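Local coordinates for undecaprenyl-diphosphooligosaccharide--protein glycotransferase (Campylobacter jejuni, PDB 3AAG) that catalyses the transfer of a preassembled heptasaccharide from a lipid donor to asparagine side chains of target proteins, and is represented here by its periplasmic C-terminal domain, at residues N62-F67 and D102-M107; M79-V84 and R136-Y141; M146-S151 and F172-P177; S208-V213 and Q233-Y238. All coordinates share one frame; numbering follows the deposited sequence.

Overall arrangement
From the N terminus, the chain leaves helix 63-67, runs through helix 73-87 and returns in helix 103-107, where interaction 1 closes its first loop. Interaction 2 opens inside that loop, on helix 73-87, and closes beyond it at strand 138-140. The two therefore cross along the chain, and they touch in space, through Phe64 and Phe67 against Met79. Both lie in the STT3 core domain. Interaction 3 follows in series, closing the 20-residue connection between the MI-motif segment 146-151 and strand 172-179 of the C-terminal beta-barrel domain. Interaction 4 comes last, closing the 19-residue connection through strand 226-227 and pairing strands 211-214 and 235-238 in the same sheet, about 14 Å from interaction 3 between centres.

Interaction 1 of 4, residues N62-F67 and D102-M107; sequences NFFPSF and DILQAM
Two phenylalanines bridge a pair of helices whose own backbones stay well apart: the axes of segments 63-67 and 103-107 come no closer than 13.2 Å and are inclined at 68°. Phe64 does most of the reaching. Its CG lies anti to the carbonyl carbon (chi1 -69°), and the ring arrives tip first, with Phe64 CZ 4.2 Å from Ile103 CB and just as far from Leu104 CB; phenylalanine and leucine cross obliquely. Met107, present as selenomethionine, meets this ring tip to tip, its methyl CE 3.8 Å from Phe64 CE2. Phe63 adopts a different first torsion, CG anti to the backbone N (chi1 170°), and crosses Leu104 at about a right angle, Phe63 CE2 touching Leu104 CD2 at 4.1 Å. The two rings also brace one another, for Phe63 CD2 rides 3.7 Å above one face of Phe64, toward its rim. Tyr86 of helix 73-87 packs on Ile103 and Met107, while helix 116-122 places Leu120 on Phe63 and Phe119 on Leu104. With no hydrogen bond between the segments, this is apolar side-chain packing between two short helices, a buried contact within the helical part of the STT3/PglB/AglB core domain.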
loop_
_atom_site.group_PDB
_atom_site.type_symbol
_atom_site.label_atom_id
_atom_site.label_comp_id
_atom_site.label_asym_id
_atom_site.label_seq_id
_atom_site.Cartn_x
_atom_site.Cartn_y
_atom_site.Cartn_z
ATOM N N ASN A 62 -0.112 3.736 13.558
ATOM C CA ASN A 62 -0.394 3.609 12.134
ATOM C C ASN A 62 0.860 3.704 11.276
ATOM O O ASN A 62 0.922 3.131 10.188
ATOM C CB ASN A 62 -1.420 4.653 11.697
ATOM C CG ASN A 62 -2.808 4.369 12.240
ATOM O OD1 ASN A 62 -3.147 3.223 12.542
ATOM N ND2 ASN A 62 -3.620 5.412 12.367
ATOM N N PHE A 63 1.862 4.422 11.774
ATOM C CA PHE A 63 3.033 4.755 10.972
ATOM C C PHE A 63 3.640 3.534 10.289
ATOM O O PHE A 63 4.069 3.610 9.140
ATOM C CB PHE A 63 4.094 5.457 11.821
ATOM C CG PHE A 63 5.415 5.611 11.124
ATOM C CD1 PHE A 63 5.577 6.556 10.121
ATOM C CD2 PHE A 63 6.491 4.804 11.458
ATOM C CE1 PHE A 63 6.788 6.697 9.472
ATOM C CE2 PHE A 63 7.705 4.942 10.811
ATOM C CZ PHE A 63 7.852 5.890 9.815
ATOM N N PHE A 64 3.680 2.412 11.000
ATOM C CA PHE A 64 4.491 1.272 10.582
ATOM C C PHE A 64 3.821 0.449 9.491
ATOM O O PHE A 64 4.445 0.133 8.477
ATOM C CB PHE A 64 4.840 0.387 11.779
ATOM C CG PHE A 64 5.786 1.034 12.750
ATOM C CD1 PHE A 64 5.349 1.440 13.999
ATOM C CD2 PHE A 64 7.111 1.247 12.405
ATOM C CE1 PHE A 64 6.215 2.041 14.890
ATOM C CE2 PHE A 64 7.983 1.848 13.290
ATOM C CZ PHE A 64 7.536 2.245 14.535
ATOM N N PRO A 65 2.542 0.097 9.692
ATOM C CA PRO A 65 1.791 -0.550 8.620
ATOM C C PRO A 65 1.779 0.350 7.392
ATOM O O PRO A 65 1.976 -0.120 6.271
ATOM C CB PRO A 65 0.373 -0.669 9.197
ATOM C CG PRO A 65 0.543 -0.559 10.675
ATOM C CD PRO A 65 1.714 0.353 10.882
ATOM N N SER A 66 1.559 1.640 7.620
ATOM C CA SER A 66 1.440 2.608 6.541
ATOM C C SER A 66 2.733 2.694 5.738
ATOM O O SER A 66 2.710 2.707 4.509
ATOM C CB SER A 66 1.065 3.984 7.095
ATOM O OG SER A 66 1.460 5.021 6.211
ATOM N N PHE A 67 3.859 2.749 6.442
ATOM C CA PHE A 67 5.161 2.830 5.793
ATOM C C PHE A 67 5.394 1.632 4.882
ATOM O O PHE A 67 5.708 1.793 3.705
ATOM C CB PHE A 67 6.279 2.925 6.833
ATOM C CG PHE A 67 7.606 3.342 6.259
ATOM C CD1 PHE A 67 7.952 4.679 6.183
ATOM C CD2 PHE A 67 8.502 2.394 5.796
ATOM C CE1 PHE A 67 9.167 5.066 5.656
ATOM C CE2 PHE A 67 9.722 2.775 5.266
ATOM C CZ PHE A 67 10.054 4.114 5.199
ATOM N N ASP A 102 7.492 4.669 21.555
ATOM C CA ASP A 102 8.522 5.263 20.707
ATOM C C ASP A 102 9.491 4.209 20.177
ATOM O O ASP A 102 10.671 4.200 20.524
ATOM C CB ASP A 102 9.277 6.373 21.440
ATOM C CG ASP A 102 9.854 7.407 20.489
ATOM O OD1 ASP A 102 10.312 8.469 20.963
ATOM O OD2 ASP A 102 9.848 7.157 19.264
ATOM N N ILE A 103 8.976 3.329 19.326
ATOM C CA ILE A 103 9.730 2.179 18.850
ATOM C C ILE A 103 10.660 2.564 17.703
ATOM O O ILE A 103 11.628 1.860 17.413
ATOM C CB ILE A 103 8.785 1.051 18.389
ATOM C CG1 ILE A 103 8.101 0.407 19.597
ATOM C CG2 ILE A 103 9.541 0.012 17.575
ATOM C CD1 ILE A 103 6.833 -0.351 19.255
ATOM N N LEU A 104 10.364 3.686 17.054
ATOM C CA LEU A 104 11.179 4.157 15.940
ATOM C C LEU A 104 12.512 4.718 16.427
ATOM O O LEU A 104 13.543 4.546 15.778
ATOM C CB LEU A 104 10.429 5.211 15.124
ATOM C CG LEU A 104 11.165 5.753 13.897
ATOM C CD1 LEU A 104 11.437 4.643 12.892
ATOM C CD2 LEU A 104 10.390 6.892 13.251
ATOM N N GLN A 105 12.485 5.389 17.573
ATOM C CA GLN A 105 13.704 5.884 18.196
ATOM C C GLN A 105 14.617 4.728 18.593
ATOM O O GLN A 105 15.815 4.751 18.324
ATOM C CB GLN A 105 13.372 6.740 19.420
ATOM C CG GLN A 105 14.464 7.724 19.805
ATOM C CD GLN A 105 14.967 8.530 18.621
ATOM O OE1 GLN A 105 15.676 8.012 17.756
ATOM N NE2 GLN A 105 14.603 9.807 18.578
ATOM N N ALA A 106 14.039 3.717 19.232
ATOM C CA ALA A 106 14.792 2.529 19.613
ATOM C C ALA A 106 15.632 2.003 18.454
ATOM O O ALA A 106 16.842 1.830 18.582
ATOM C CB ALA A 106 13.857 1.448 20.129
HETATM N N MSE A 107 14.988 1.747 17.319
HETATM C CA MSE A 107 15.673 1.136 16.187
HETATM C C MSE A 107 16.707 2.074 15.569
HETATM O O MSE A 107 17.697 1.625 14.991
HETATM C CB MSE A 107 14.676 0.645 15.129
HETATM C CG MSE A 107 13.679 1.689 14.655
HETATM SE SE MSE A 107 12.484 1.008 13.263
HETATM C CE MSE A 107 11.152 0.139 14.389
#

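Interaction 2 of 4, residues M79-V84 and R136-Y141; sequences MARLSV and RDIYLY
Ile138 gives up more surface than any other residue here, and its CD1 methyl is the point on which three helix residues converge. With CG1 anti to the carbonyl carbon (chi1 -61°), the side chain meets Val84 tip to tip, Ile138 CD1 lying 3.3 Å from Val84 CG2. The same methyl touches the backbone oxygen of Ala80 and sits 3.7 Å above the plane of the Arg81 guanidinium, over its centre. Val84 has a second neighbour, since its CG1 meets Arg136 CD at 3.7 Å. The contact thus lays helix 73-87 against the small parallel sheet of strands 31-33 and 138-140 within the STT3/PglB/AglB core domain, helix and strand segments crossing at 126°; Tyr31 of the partner strand packs on Val84 as well. Arg81 adds the polar component. Bent at chi2 and chi3, it presents its guanidinium end-on, so that NH1 and NH2 both donate to Arg136 O, at 3.0 Å and 3.2 Å respectively. The acceptor lies in the guanidinium plane, and the NH1 bond is the straighter of the two (155° at the hydrogen). Further restraint comes from a salt bridge of Arg81 NH1 with Glu85 and a hydrogen bond from NH2 to the carbonyl oxygen of Ile291. Arg136 NH2 forms a salt bridge with Glu88, and NE a hydrogen bond with the backbone oxygen of Glu29, a residue of the calcium site.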
loop_
_atom_site.group_PDB
_atom_site.type_symbol
_atom_site.label_atom_id
_atom_site.label_comp_id
_atom_site.label_asym_id
_atom_site.label_seq_id
_atom_site.Cartn_x
_atom_site.Cartn_y
_atom_site.Cartn_z
HETATM N N MSE A 79 11.162 -2.304 6.779
HETATM C CA MSE A 79 10.313 -1.844 7.875
HETATM C C MSE A 79 9.454 -2.982 8.415
HETATM O O MSE A 79 9.318 -3.150 9.626
HETATM C CB MSE A 79 9.423 -0.688 7.420
HETATM C CG MSE A 79 9.881 0.674 7.910
HETATM SE SE MSE A 79 10.024 0.755 9.852
HETATM C CE MSE A 79 10.205 -1.153 10.214
ATOM N N ALA A 80 8.878 -3.762 7.506
ATOM C CA ALA A 80 8.103 -4.928 7.896
ATOM C C ALA A 80 8.870 -5.725 8.943
ATOM O O ALA A 80 8.339 -6.043 10.009
ATOM C CB ALA A 80 7.797 -5.793 6.679
ATOM N N ARG A 81 10.126 -6.034 8.638
ATOM C CA ARG A 81 10.964 -6.801 9.548
ATOM C C ARG A 81 11.280 -6.018 10.816
ATOM O O ARG A 81 11.196 -6.552 11.921
ATOM C CB ARG A 81 12.261 -7.221 8.859
ATOM C CG ARG A 81 13.167 -8.073 9.727
ATOM C CD ARG A 81 12.384 -9.168 10.428
ATOM N NE ARG A 81 12.056 -10.268 9.527
ATOM C CZ ARG A 81 11.390 -11.359 9.893
ATOM N NH1 ARG A 81 10.981 -11.500 11.148
ATOM N NH2 ARG A 81 11.135 -12.310 9.008
ATOM N N LEU A 82 11.642 -4.750 10.656
ATOM C CA LEU A 82 12.031 -3.928 11.795
ATOM C C LEU A 82 10.865 -3.705 12.752
ATOM O O LEU A 82 10.976 -3.969 13.949
ATOM C CB LEU A 82 12.605 -2.589 11.331
ATOM C CG LEU A 82 13.984 -2.633 10.664
ATOM C CD1 LEU A 82 14.599 -1.241 10.613
ATOM C CD2 LEU A 82 14.907 -3.601 11.389
ATOM N N SER A 83 9.746 -3.222 12.222
ATOM C CA SER A 83 8.602 -2.885 13.060
ATOM C C SER A 83 8.077 -4.108 13.807
ATOM O O SER A 83 7.753 -4.031 14.994
ATOM C CB SER A 83 7.489 -2.257 12.222
ATOM O OG SER A 83 6.960 -3.194 11.301
ATOM N N VAL A 84 7.998 -5.236 13.109
ATOM C CA VAL A 84 7.555 -6.481 13.721
ATOM C C VAL A 84 8.493 -6.906 14.842
ATOM O O VAL A 84 8.052 -7.256 15.935
ATOM C CB VAL A 84 7.468 -7.616 12.693
ATOM C CG1 VAL A 84 7.316 -8.954 13.396
ATOM C CG2 VAL A 84 6.316 -7.376 11.735
ATOM N N ARG A 136 10.280 -14.790 13.562
ATOM C CA ARG A 136 8.941 -15.182 13.139
ATOM C C ARG A 136 8.706 -14.836 11.675
ATOM O O ARG A 136 9.423 -14.019 11.099
ATOM C CB ARG A 136 7.890 -14.493 14.008
ATOM C CG ARG A 136 8.095 -12.996 14.144
ATOM C CD ARG A 136 6.924 -12.345 14.854
ATOM N NE ARG A 136 6.548 -13.079 16.058
ATOM C CZ ARG A 136 7.352 -13.262 17.101
ATOM N NH1 ARG A 136 8.580 -12.762 17.087
ATOM N NH2 ARG A 136 6.929 -13.944 18.157
ATOM N N ASP A 137 7.695 -15.456 11.078
ATOM C CA ASP A 137 7.305 -15.131 9.712
ATOM C C ASP A 137 6.450 -13.868 9.661
ATOM O O ASP A 137 5.800 -13.507 10.640
ATOM C CB ASP A 137 6.561 -16.303 9.072
ATOM C CG ASP A 137 7.500 -17.381 8.570
ATOM O OD1 ASP A 137 8.709 -17.099 8.432
ATOM O OD2 ASP A 137 7.028 -18.508 8.312
ATOM N N ILE A 138 6.461 -13.201 8.510
ATOM C CA ILE A 138 5.680 -11.988 8.309
ATOM C C ILE A 138 4.963 -12.038 6.964
ATOM O O ILE A 138 5.527 -12.492 5.967
ATOM C CB ILE A 138 6.570 -10.732 8.337
ATOM C CG1 ILE A 138 7.265 -10.596 9.693
ATOM C CG2 ILE A 138 5.750 -9.489 8.031
ATOM C CD1 ILE A 138 8.131 -9.359 9.814
ATOM N N TYR A 139 3.720 -11.567 6.940
ATOM C CA TYR A 139 2.946 -11.519 5.707
ATOM C C TYR A 139 2.358 -10.131 5.480
ATOM O O TYR A 139 1.925 -9.469 6.422
ATOM C CB TYR A 139 1.826 -12.555 5.736
ATOM C CG TYR A 139 2.297 -13.966 5.996
ATOM C CD1 TYR A 139 2.697 -14.365 7.264
ATOM C CD2 TYR A 139 2.335 -14.903 4.973
ATOM C CE1 TYR A 139 3.124 -15.655 7.503
ATOM C CE2 TYR A 139 2.761 -16.193 5.203
ATOM C CZ TYR A 139 3.153 -16.565 6.469
ATOM O OH TYR A 139 3.580 -17.853 6.695
ATOM N N LEU A 140 2.346 -9.698 4.223
ATOM C CA LEU A 140 1.606 -8.509 3.831
ATOM C C LEU A 140 0.226 -8.886 3.313
ATOM O O LEU A 140 0.089 -9.780 2.477
ATOM C CB LEU A 140 2.365 -7.733 2.755
ATOM C CG LEU A 140 3.538 -6.881 3.236
ATOM C CD1 LEU A 140 4.600 -7.762 3.875
ATOM C CD2 LEU A 140 4.120 -6.092 2.073
ATOM N N TYR A 141 -0.791 -8.196 3.813
ATOM C CA TYR A 141 -2.151 -8.357 3.313
ATOM C C TYR A 141 -2.604 -7.074 2.628
ATOM O O TYR A 141 -2.646 -6.014 3.245
ATOM C CB TYR A 141 -3.095 -8.707 4.463
ATOM C CG TYR A 141 -4.534 -8.904 4.051
ATOM C CD1 TYR A 141 -4.890 -9.899 3.152
ATOM C CD2 TYR A 141 -5.539 -8.100 4.571
ATOM C CE1 TYR A 141 -6.208 -10.087 2.778
ATOM C CE2 TYR A 141 -6.858 -8.280 4.203
ATOM C CZ TYR A 141 -7.186 -9.273 3.308
ATOM O OH TYR A 141 -8.498 -9.452 2.940
#

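Interaction 3 of 4, residues M146-S151 and F172-P177; sequences MSLIFS and FSTAYP
The Phe172 ring receives Phe150 on one face and a backbone oxygen at its rim. Phe150 CD2 stands 3.6 Å above the Phe172 plane, over its centre, in a T-shaped pair whose ring centroids are 5.0 Å apart and whose planes meet at 70°. The edge belongs to Phe150 and the face to Phe172. In the plane of the latter ring, Ser147 O approaches CE2 at 3.5 Å. These residues join the MI motif, which probably helps form the pocket for the +2 Ser/Thr of the acceptor sequon, to the first strand of the C-terminal beta-barrel domain. Both phenylalanines have CG anti to the backbone N (chi1 -167° for Phe150 and -162° for Phe172), and their side chains cross at about a right angle. Phe150 CB also touches the ring, 3.7 Å from Phe172 CE2. Beyond the segments, Tyr261 of helix 260-266 meets the Phe150 ring, and Ile250 and Met252 of strand 249-252 pack against Phe172. Ile149, which probably contacts the acceptor peptide and whose CB leads away from the strand, lies against Tyr38 of the WWDYG motif. Farther along the strand, Thr174 CG2 rests 3.8 Å from Ser147 O, and Leu148, crossing the threonine at about a right angle, brings CD2 to 3.7 Å from Thr174 OG1.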
loop_
_atom_site.group_PDB
_atom_site.type_symbol
_atom_site.label_atom_id
_atom_site.label_comp_id
_atom_site.label_asym_id
_atom_site.label_seq_id
_atom_site.Cartn_x
_atom_site.Cartn_y
_atom_site.Cartn_z
HETATM N N MSE A 146 -8.954 -1.576 -0.277
HETATM C CA MSE A 146 -8.137 -0.597 0.438
HETATM C C MSE A 146 -7.877 0.649 -0.405
HETATM O O MSE A 146 -7.703 1.745 0.126
HETATM C CB MSE A 146 -6.813 -1.209 0.911
HETATM C CG MSE A 146 -5.993 -0.279 1.804
HETATM SE SE MSE A 146 -4.363 -1.083 2.536
HETATM C CE MSE A 146 -3.550 -1.717 0.878
ATOM N N SER A 147 -7.856 0.477 -1.722
ATOM C CA SER A 147 -7.749 1.615 -2.630
ATOM C C SER A 147 -8.643 2.778 -2.194
ATOM O O SER A 147 -8.236 3.937 -2.245
ATOM C CB SER A 147 -8.085 1.197 -4.063
ATOM O OG SER A 147 -9.406 0.692 -4.149
ATOM N N LEU A 148 -9.861 2.463 -1.763
ATOM C CA LEU A 148 -10.828 3.498 -1.409
ATOM C C LEU A 148 -10.391 4.302 -0.191
ATOM O O LEU A 148 -10.950 5.360 0.090
ATOM C CB LEU A 148 -12.208 2.890 -1.158
ATOM C CG LEU A 148 -12.947 2.317 -2.368
ATOM C CD1 LEU A 148 -14.293 1.761 -1.943
ATOM C CD2 LEU A 148 -13.113 3.369 -3.454
ATOM N N ILE A 149 -9.398 3.795 0.534
ATOM C CA ILE A 149 -8.954 4.435 1.770
ATOM C C ILE A 149 -7.449 4.667 1.782
ATOM O O ILE A 149 -6.908 5.218 2.740
ATOM C CB ILE A 149 -9.336 3.610 3.015
ATOM C CG1 ILE A 149 -8.822 2.173 2.883
ATOM C CG2 ILE A 149 -10.839 3.640 3.239
ATOM C CD1 ILE A 149 -8.485 1.526 4.205
ATOM N N PHE A 150 -6.777 4.247 0.715
ATOM C CA PHE A 150 -5.319 4.252 0.681
ATOM C C PHE A 150 -4.744 5.649 0.891
ATOM O O PHE A 150 -3.661 5.807 1.457
ATOM C CB PHE A 150 -4.806 3.661 -0.634
ATOM C CG PHE A 150 -3.338 3.343 -0.619
ATOM C CD1 PHE A 150 -2.821 2.445 0.304
ATOM C CD2 PHE A 150 -2.473 3.943 -1.522
ATOM C CE1 PHE A 150 -1.467 2.149 0.325
ATOM C CE2 PHE A 150 -1.119 3.651 -1.508
ATOM C CZ PHE A 150 -0.615 2.751 -0.582
ATOM N N SER A 151 -5.470 6.661 0.435
ATOM C CA SER A 151 -5.075 8.042 0.667
ATOM C C SER A 151 -4.834 8.287 2.150
ATOM O O SER A 151 -3.830 8.887 2.538
ATOM C CB SER A 151 -6.150 8.997 0.148
ATOM O OG SER A 151 -5.643 10.314 0.042
ATOM N N PHE A 172 -3.659 10.357 -4.162
ATOM C CA PHE A 172 -4.253 9.071 -4.497
ATOM C C PHE A 172 -5.770 9.205 -4.483
ATOM O O PHE A 172 -6.424 8.850 -3.503
ATOM C CB PHE A 172 -3.812 8.002 -3.496
ATOM C CG PHE A 172 -4.021 6.594 -3.976
ATOM C CD1 PHE A 172 -3.041 5.945 -4.710
ATOM C CD2 PHE A 172 -5.192 5.916 -3.687
ATOM C CE1 PHE A 172 -3.228 4.649 -5.150
ATOM C CE2 PHE A 172 -5.386 4.619 -4.126
ATOM C CZ PHE A 172 -4.403 3.985 -4.858
ATOM N N SER A 173 -6.321 9.731 -5.571
ATOM C CA SER A 173 -7.756 9.969 -5.655
ATOM C C SER A 173 -8.423 8.937 -6.554
ATOM O O SER A 173 -8.128 8.855 -7.746
ATOM C CB SER A 173 -8.041 11.382 -6.167
ATOM O OG SER A 173 -9.360 11.784 -5.843
ATOM N N THR A 174 -9.318 8.146 -5.974
ATOM C CA THR A 174 -10.100 7.192 -6.747
ATOM C C THR A 174 -11.490 7.747 -7.027
ATOM O O THR A 174 -11.997 8.578 -6.276
ATOM C CB THR A 174 -10.222 5.842 -6.015
ATOM O OG1 THR A 174 -10.943 6.022 -4.790
ATOM C CG2 THR A 174 -8.844 5.278 -5.709
ATOM N N ALA A 175 -12.103 7.288 -8.114
ATOM C CA ALA A 175 -13.369 7.852 -8.564
ATOM C C ALA A 175 -14.101 6.934 -9.535
ATOM O O ALA A 175 -13.487 6.115 -10.221
ATOM C CB ALA A 175 -13.149 9.219 -9.187
ATOM N N TYR A 176 -15.421 7.081 -9.583
ATOM C CA TYR A 176 -16.248 6.401 -10.571
ATOM C C TYR A 176 -16.879 7.430 -11.503
ATOM O O TYR A 176 -17.060 8.586 -11.122
ATOM C CB TYR A 176 -17.346 5.599 -9.871
ATOM C CG TYR A 176 -18.090 6.390 -8.818
ATOM C CD1 TYR A 176 -19.390 6.831 -9.039
ATOM C CD2 TYR A 176 -17.491 6.704 -7.604
ATOM C CE1 TYR A 176 -20.072 7.557 -8.080
ATOM C CE2 TYR A 176 -18.165 7.428 -6.640
ATOM C CZ TYR A 176 -19.455 7.852 -6.882
ATOM O OH TYR A 176 -20.129 8.573 -5.925
ATOM N N PRO A 177 -17.213 7.013 -12.733
ATOM C CA PRO A 177 -17.848 7.904 -13.703
ATOM C C PRO A 177 -19.246 8.328 -13.261
ATOM O O PRO A 177 -20.061 7.483 -12.886
ATOM C CB PRO A 177 -17.934 7.043 -14.969
ATOM C CG PRO A 177 -16.944 5.945 -14.770
ATOM C CD PRO A 177 -16.942 5.682 -13.301
#

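Interaction 4 of 4, residues S208-V213 and Q233-Y238; sequences SVNSIV and QFYIFY
Backbone hydrogen bonds form the innermost layer of this contact, drawing segments 211-213 and 235-238 to 5.0 Å between axes, with their directions only 19° apart. Ile236 hydrogen-bonds to the residues before and after its partner Ile212: Ile236 N makes a weak hydrogen bond to Ser211 O at 3.4 Å, while Val213 N donates to Ile236 O at 2.9 Å, nearly along the C=O axis. Tyr238 N then closes on Val213 O at 2.7 Å, in the carbonyl plane. Ahead of the strands proper, Asn210 N donates to Phe234 O at 2.8 Å from above the carbonyl plane. Side chains build outward. Val213 and Phe237 lie side by side and point the same way; Val213 CG1, anti to its backbone N (chi1 168°), makes a CH-pi contact 3.6 Å from the Phe237 ring centroid. Asn210 and Tyr235 run alongside too, amide and ring stacked with planes 13° apart and Asn210 CB over the ring face. On the isoleucine face, Ile212 CG2 meets Ile236 CG2 at 3.9 Å, and Val209 CG2, from the loop before the strand, touches Ile236 CG2 at 4.1 Å. Farther out, Phe257 stacks on Tyr235, Ile250 and Met252 pack on Phe237, and strand 249-252 hydrogen-bonds to the far side of strand 235-238. The result is the parallel strand pair within the otherwise antiparallel sheet of the STT3/PglB C-terminal beta-barrel domain.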
loop_
_atom_site.group_PDB
_atom_site.type_symbol
_atom_site.label_atom_id
_atom_site.label_comp_id
_atom_site.label_asym_id
_atom_site.label_seq_id
_atom_site.Cartn_x
_atom_site.Cartn_y
_atom_site.Cartn_z
ATOM N N SER A 208 -1.609 17.266 -18.993
ATOM C CA SER A 208 -1.277 15.926 -19.459
ATOM C C SER A 208 -0.928 15.002 -18.298
ATOM O O SER A 208 -0.139 15.361 -17.423
ATOM C CB SER A 208 -0.118 15.976 -20.456
ATOM O OG SER A 208 0.327 14.672 -20.786
ATOM N N VAL A 209 -1.521 13.814 -18.295
ATOM C CA VAL A 209 -1.139 12.766 -17.356
ATOM C C VAL A 209 0.204 12.165 -17.752
ATOM O O VAL A 209 0.531 12.084 -18.935
ATOM C CB VAL A 209 -2.195 11.646 -17.307
ATOM C CG1 VAL A 209 -3.583 12.235 -17.103
ATOM C CG2 VAL A 209 -2.146 10.815 -18.581
ATOM N N ASN A 210 0.979 11.743 -16.759
ATOM C CA ASN A 210 2.299 11.178 -17.016
ATOM C C ASN A 210 2.240 9.941 -17.905
ATOM O O ASN A 210 2.908 9.876 -18.939
ATOM C CB ASN A 210 3.013 10.849 -15.704
ATOM C CG ASN A 210 4.421 10.335 -15.923
ATOM O OD1 ASN A 210 5.395 10.962 -15.502
ATOM N ND2 ASN A 210 4.538 9.192 -16.588
ATOM N N SER A 211 1.437 8.962 -17.499
ATOM C CA SER A 211 1.224 7.761 -18.299
ATOM C C SER A 211 -0.197 7.233 -18.127
ATOM O O SER A 211 -0.921 7.654 -17.225
ATOM C CB SER A 211 2.235 6.677 -17.918
ATOM O OG SER A 211 3.538 7.219 -17.789
ATOM N N ILE A 212 -0.591 6.308 -18.997
ATOM C CA ILE A 212 -1.888 5.652 -18.876
ATOM C C ILE A 212 -1.731 4.196 -18.451
ATOM O O ILE A 212 -0.885 3.472 -18.974
ATOM C CB ILE A 212 -2.685 5.719 -20.194
ATOM C CG1 ILE A 212 -1.971 4.931 -21.295
ATOM C CG2 ILE A 212 -2.892 7.166 -20.618
ATOM C CD1 ILE A 212 -2.691 4.955 -22.627
ATOM N N VAL A 213 -2.552 3.773 -17.493
ATOM C CA VAL A 213 -2.449 2.433 -16.932
ATOM C C VAL A 213 -3.829 1.822 -16.714
ATOM O O VAL A 213 -4.617 2.319 -15.909
ATOM C CB VAL A 213 -1.692 2.441 -15.591
ATOM C CG1 VAL A 213 -1.860 1.108 -14.881
ATOM C CG2 VAL A 213 -0.221 2.753 -15.816
ATOM N N GLN A 233 2.995 14.880 -13.884
ATOM C CA GLN A 233 3.022 14.287 -12.552
ATOM C C GLN A 233 2.018 13.149 -12.400
ATOM O O GLN A 233 2.400 11.982 -12.309
ATOM C CB GLN A 233 2.785 15.354 -11.481
ATOM C CG GLN A 233 4.031 16.146 -11.115
ATOM C CD GLN A 233 5.196 15.253 -10.732
ATOM O OE1 GLN A 233 5.020 14.244 -10.046
ATOM N NE2 GLN A 233 6.394 15.619 -11.175
ATOM N N PHE A 234 0.734 13.490 -12.372
ATOM C CA PHE A 234 -0.309 12.517 -12.067
ATOM C C PHE A 234 -0.317 11.361 -13.064
ATOM O O PHE A 234 -0.283 11.574 -14.276
ATOM C CB PHE A 234 -1.683 13.190 -12.039
ATOM C CG PHE A 234 -1.776 14.341 -11.077
ATOM C CD1 PHE A 234 -2.998 14.719 -10.545
ATOM C CD2 PHE A 234 -0.644 15.048 -10.708
ATOM C CE1 PHE A 234 -3.091 15.778 -9.661
ATOM C CE2 PHE A 234 -0.731 16.109 -9.824
ATOM C CZ PHE A 234 -1.956 16.474 -9.300
ATOM N N TYR A 235 -0.361 10.138 -12.546
ATOM C CA TYR A 235 -0.693 8.971 -13.356
ATOM C C TYR A 235 -2.203 8.770 -13.400
ATOM O O TYR A 235 -2.935 9.307 -12.570
ATOM C CB TYR A 235 -0.029 7.718 -12.786
ATOM C CG TYR A 235 1.453 7.617 -13.059
ATOM C CD1 TYR A 235 2.353 8.475 -12.441
ATOM C CD2 TYR A 235 1.954 6.655 -13.926
ATOM C CE1 TYR A 235 3.710 8.384 -12.686
ATOM C CE2 TYR A 235 3.310 6.554 -14.176
ATOM C CZ TYR A 235 4.183 7.421 -13.554
ATOM O OH TYR A 235 5.533 7.325 -13.802
ATOM N N ILE A 236 -2.664 7.987 -14.369
ATOM C CA ILE A 236 -4.080 7.662 -14.479
ATOM C C ILE A 236 -4.291 6.153 -14.556
ATOM O O ILE A 236 -3.658 5.467 -15.358
ATOM C CB ILE A 236 -4.724 8.331 -15.709
ATOM C CG1 ILE A 236 -6.250 8.256 -15.619
ATOM C CG2 ILE A 236 -4.227 7.680 -16.992
ATOM C CD1 ILE A 236 -6.819 8.913 -14.381
ATOM N N PHE A 237 -5.182 5.642 -13.714
ATOM C CA PHE A 237 -5.447 4.211 -13.651
ATOM C C PHE A 237 -6.877 3.906 -14.080
ATOM O O PHE A 237 -7.824 4.528 -13.600
ATOM C CB PHE A 237 -5.206 3.685 -12.234
ATOM C CG PHE A 237 -3.807 3.191 -11.995
ATOM C CD1 PHE A 237 -2.738 4.072 -11.984
ATOM C CD2 PHE A 237 -3.561 1.847 -11.771
ATOM C CE1 PHE A 237 -1.450 3.620 -11.759
ATOM C CE2 PHE A 237 -2.275 1.388 -11.545
ATOM C CZ PHE A 237 -1.220 2.275 -11.539
ATOM N N TYR A 238 -7.027 2.946 -14.985
ATOM C CA TYR A 238 -8.346 2.492 -15.407
ATOM C C TYR A 238 -8.597 1.057 -14.957
ATOM O O TYR A 238 -7.929 0.129 -15.413
ATOM C CB TYR A 238 -8.491 2.605 -16.927
ATOM C CG TYR A 238 -9.808 2.087 -17.460
ATOM C CD1 TYR A 238 -10.973 2.195 -16.713
ATOM C CD2 TYR A 238 -9.885 1.493 -18.713
ATOM C CE1 TYR A 238 -12.180 1.724 -17.197
ATOM C CE2 TYR A 238 -11.086 1.018 -19.206
ATOM C CZ TYR A 238 -12.229 1.137 -18.445
ATOM O OH TYR A 238 -13.427 0.666 -18.932
#